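Local coordinates for uncharacterized protein MG296 homolog (Mycoplasma pneumoniae, PDB 2I15), which is of unknown function but is an all-alpha member of the Mg296 family that packs here through its helices against another copy of itself, at the interface of chains A and B. Residues are numbered along the deposited sequence; one frame, centred on the assembly and turned at random. Chains: chain A/B, Hypothetical protein MG296 homolog.

Contact 1: the interface of chains A and B. Residues chain A 125, 128-129; chain B 10, 13-14, 17.
With CG anti to its own carbonyl carbon (chi1 -45°), A:Phe129 lays its ring across the backbone of B:Leu14, while B:Phe17, with CG anti to the backbone N (chi1 -177°), swings its ring toward the end of A:Leu125. In this all-alpha member of the Mg296 family, helix 9-23 of chain B rests on the C-terminal end of helix 120-128 of chain A and on A:Phe129, just beyond it. The A:Phe129 ring is sandwiched. B:Leu14 CA stands over one face in a CH-pi contact, 3.9 Å from the centroid of the A:Phe129 ring and offset toward its rim. Against the opposite face lies the side-chain methylene CG of A:Arg128, from the ring's own chain. B:Leu14 CG continues the first contact to the root of the ring, 3.8 Å from A:Phe129 CG. At the far end, A:Phe129 CZ reaches B:Phe17 CB at 3.8 Å, and B:Ala13 CB approaches A:Phe129 CE2 at 4.0 Å. The two aromatic side chains cross obliquely. Methyl A:Leu125 CD2 comes in beside the B:Phe17 ring, past its CD2–CE2 bond and little off its plane, 3.5 Å from B:Phe17 CE2. The A:Arg128 guanidinium, turned 70° from that ring, is modelled with NH1 above the ring plane, displaced outward past CD1 and CE1, but the residue is poorly ordered and this approach is doubtful.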
# COMPACT_ATOMS: atom_id res chain seq x y z
N LEU A 125 -14.92 1.37 4.03
CA LEU A 125 -13.97 1.15 5.12
C LEU A 125 -13.07 2.37 5.30
O LEU A 125 -13.00 2.94 6.39
CB LEU A 125 -13.11 -0.08 4.81
CG LEU A 125 -12.14 -0.70 5.84
CD1 LEU A 125 -11.22 0.36 6.47
CD2 LEU A 125 -12.94 -1.42 6.89
N ARG A 128 -15.05 5.79 6.30
CA ARG A 128 -15.45 5.77 7.71
C ARG A 128 -14.24 6.06 8.60
O ARG A 128 -14.25 7.00 9.40
CB ARG A 128 -16.07 4.42 8.09
CG ARG A 128 -16.68 4.42 9.49
CD ARG A 128 -17.28 3.09 9.89
NE ARG A 128 -18.55 2.79 9.23
CZ ARG A 128 -19.27 1.70 9.46
NH1 ARG A 128 -18.84 0.80 10.34
NH2 ARG A 128 -20.41 1.50 8.82
N PHE A 129 -13.20 5.23 8.47
CA PHE A 129 -11.96 5.42 9.22
C PHE A 129 -11.05 6.09 8.19
O PHE A 129 -11.19 5.84 7.00
CB PHE A 129 -11.43 4.05 9.67
CG PHE A 129 -12.49 3.16 10.24
CD1 PHE A 129 -13.18 2.27 9.42
CD2 PHE A 129 -12.88 3.27 11.57
CE1 PHE A 129 -14.24 1.51 9.91
CE2 PHE A 129 -13.95 2.51 12.07
CZ PHE A 129 -14.62 1.63 11.23
N GLN B 10 -10.04 5.66 17.12
CA GLN B 10 -10.21 5.32 15.71
C GLN B 10 -9.71 3.90 15.48
O GLN B 10 -10.31 3.14 14.71
CB GLN B 10 -9.45 6.29 14.80
CG GLN B 10 -9.75 6.07 13.32
CD GLN B 10 -9.03 7.04 12.40
OE1 GLN B 10 -9.12 8.26 12.56
NE2 GLN B 10 -8.31 6.50 11.41
N ALA B 13 -12.28 1.41 17.11
CA ALA B 13 -13.51 1.30 16.32
C ALA B 13 -13.36 0.52 15.02
O ALA B 13 -14.31 -0.10 14.54
CB ALA B 13 -14.08 2.69 16.03
N LEU B 14 -12.16 0.57 14.45
CA LEU B 14 -11.87 -0.12 13.20
C LEU B 14 -11.72 -1.61 13.51
O LEU B 14 -12.23 -2.46 12.77
CB LEU B 14 -10.57 0.43 12.60
CG LEU B 14 -10.22 0.24 11.12
CD1 LEU B 14 -8.72 0.33 11.00
CD2 LEU B 14 -10.69 -1.09 10.60
N PHE B 17 -14.99 -2.97 14.33
CA PHE B 17 -15.65 -3.21 13.06
C PHE B 17 -15.29 -4.53 12.36
O PHE B 17 -16.15 -5.37 12.14
CB PHE B 17 -15.37 -2.02 12.13
CG PHE B 17 -16.05 -2.11 10.82
CD1 PHE B 17 -17.44 -2.04 10.74
CD2 PHE B 17 -15.32 -2.30 9.65
CE1 PHE B 17 -18.08 -2.17 9.52
CE2 PHE B 17 -15.96 -2.43 8.43
CZ PHE B 17 -17.34 -2.37 8.36

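Contact 2: the interface of chains A and B. Residues chain A 105-106, 108-109, 112; chain B 33-34, 37-38, 41, 54.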
# COMPACT_ATOMS: atom_id res chain seq x y z
N LEU A 105 -6.55 -8.74 2.71
CA LEU A 105 -7.04 -9.99 2.15
C LEU A 105 -8.26 -10.48 2.95
O LEU A 105 -9.21 -11.03 2.39
CB LEU A 105 -5.93 -11.04 2.19
CG LEU A 105 -5.94 -12.33 1.34
CD1 LEU A 105 -7.26 -13.03 1.46
CD2 LEU A 105 -5.63 -11.99 -0.08
N PHE A 106 -8.21 -10.24 4.26
CA PHE A 106 -9.27 -10.59 5.20
C PHE A 106 -10.53 -9.80 4.84
O PHE A 106 -11.63 -10.35 4.78
CB PHE A 106 -8.83 -10.20 6.61
CG PHE A 106 -9.75 -10.68 7.70
CD1 PHE A 106 -9.57 -11.92 8.30
CD2 PHE A 106 -10.79 -9.88 8.15
CE1 PHE A 106 -10.40 -12.35 9.32
CE2 PHE A 106 -11.63 -10.30 9.18
CZ PHE A 106 -11.43 -11.54 9.76
N SER A 108 -11.46 -8.42 1.93
CA SER A 108 -12.08 -8.76 0.64
C SER A 108 -12.95 -9.99 0.82
O SER A 108 -14.06 -10.05 0.29
CB SER A 108 -11.02 -9.06 -0.42
OG SER A 108 -10.30 -7.90 -0.78
N ALA A 109 -12.45 -10.98 1.56
CA ALA A 109 -13.19 -12.21 1.83
C ALA A 109 -14.52 -11.84 2.49
O ALA A 109 -15.59 -12.33 2.11
CB ALA A 109 -12.40 -13.10 2.75
N ILE A 112 -16.68 -10.75 -0.10
CA ILE A 112 -17.13 -11.86 -0.94
C ILE A 112 -18.24 -12.58 -0.18
O ILE A 112 -19.30 -12.90 -0.72
CB ILE A 112 -15.99 -12.88 -1.19
CG1 ILE A 112 -14.75 -12.17 -1.73
CG2 ILE A 112 -16.45 -13.92 -2.21
CD1 ILE A 112 -14.94 -11.58 -3.08
N ASN B 33 -13.86 -18.63 1.50
CA ASN B 33 -13.58 -17.40 0.74
C ASN B 33 -12.23 -16.79 1.07
O ASN B 33 -11.55 -16.29 0.18
CB ASN B 33 -14.65 -16.34 0.98
CG ASN B 33 -15.96 -16.65 0.31
OD1 ASN B 33 -16.02 -17.47 -0.60
ND2 ASN B 33 -17.00 -15.98 0.73
N PHE B 34 -11.87 -16.78 2.35
CA PHE B 34 -10.58 -16.25 2.74
C PHE B 34 -9.49 -17.13 2.15
O PHE B 34 -8.49 -16.64 1.63
CB PHE B 34 -10.39 -16.25 4.25
CG PHE B 34 -9.01 -15.85 4.67
CD1 PHE B 34 -8.62 -14.51 4.66
CD2 PHE B 34 -8.09 -16.81 5.08
CE1 PHE B 34 -7.32 -14.13 5.04
CE2 PHE B 34 -6.79 -16.43 5.46
CZ PHE B 34 -6.42 -15.09 5.44
N CYS B 37 -9.11 -16.52 -1.67
CA CYS B 37 -8.44 -15.26 -1.94
C CYS B 37 -6.94 -15.42 -1.67
O CYS B 37 -6.09 -14.90 -2.40
CB CYS B 37 -8.99 -14.16 -1.04
SG CYS B 37 -10.72 -13.73 -1.29
N LEU B 38 -6.62 -16.17 -0.62
CA LEU B 38 -5.24 -16.41 -0.23
C LEU B 38 -4.44 -17.16 -1.28
O LEU B 38 -3.35 -16.74 -1.65
CB LEU B 38 -5.19 -17.19 1.09
CG LEU B 38 -4.32 -16.62 2.21
CD1 LEU B 38 -3.69 -17.78 2.96
CD2 LEU B 38 -3.22 -15.70 1.67
N GLU B 41 -3.83 -15.15 -4.29
CA GLU B 41 -2.85 -14.10 -4.06
C GLU B 41 -1.44 -14.66 -4.10
O GLU B 41 -0.59 -14.21 -4.86
CB GLU B 41 -3.07 -13.49 -2.69
CG GLU B 41 -1.94 -12.59 -2.26
CD GLU B 41 -2.33 -11.15 -2.30
OE1 GLU B 41 -2.99 -10.73 -3.28
OE2 GLU B 41 -1.96 -10.43 -1.34
N ASP B 54 -2.89 -6.25 -3.40
CA ASP B 54 -3.61 -6.41 -2.16
C ASP B 54 -2.58 -6.22 -1.07
O ASP B 54 -2.85 -5.62 -0.02
CB ASP B 54 -4.22 -7.79 -2.12
CG ASP B 54 -5.71 -7.77 -2.35
OD1 ASP B 54 -6.24 -6.69 -2.71
OD2 ASP B 54 -6.36 -8.84 -2.17
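A:Leu105 drives its forked tip against B:Cys37 and the ring of B:Phe34, joining helix 92-113 of chain A to helix 27-42 of chain B. Of the residues in this helix-on-helix patch, A:Leu105 has the most surface buried by the partner, 104 Å². Its CG is anti to the backbone N (chi1 -162°), which carries the two methyls out toward chain B. Methyl CD1 lies against the methylene of B:Cys37; A:Leu105 CD1 is modelled 3.2 Å from B:Cys37 CB, close enough that the exact spacing is doubtful. The same methyl stands above the plane of the aromatic ring, out beyond its CD1–CE1 side, with A:Leu105 CD1 3.7 Å from B:Phe34 CE1, and the two side chains cross at about a right angle. Methyl CD2 turns to more polar neighbours: A:Leu105 CD2 is 3.8 Å from the B:Cys37 carbonyl O and 3.9 Å from the carboxylate OD2 of B:Asp54. It also packs on the methylene CB of B:Glu41. B:Phe34 faces chain A with its backbone as well, for the methyl A:Ala109 CB sits 3.6 Å from B:Phe34 CA. Further along, the amide of B:Asn33 lies obliquely across A:Ile112, its ND2 3.6 Å from methyl CG2 of A:Ile112. The thiol of B:Cys37 turns back within its own helix, where B:Cys37 SG makes a weak hydrogen bond of 3.1 Å to the backbone O of B:Asn33.

The C-alpha centres of contact 1 and contact 2 lie about 19 Å apart, and the two share no residue. Both join the same chains: helices 9-23 and 27-42 of chain B follow one another in sequence and pack on helices 120-128 and 92-113 of chain A, respectively. The N-terminal helical segment of chain B thus lies along the C-terminal part of chain A. Both patches are chiefly apolar, and the interface is not an exact two-fold. The deposited assembly holds three copies, and this pairing may or may not be the one the protein adopts in the cell.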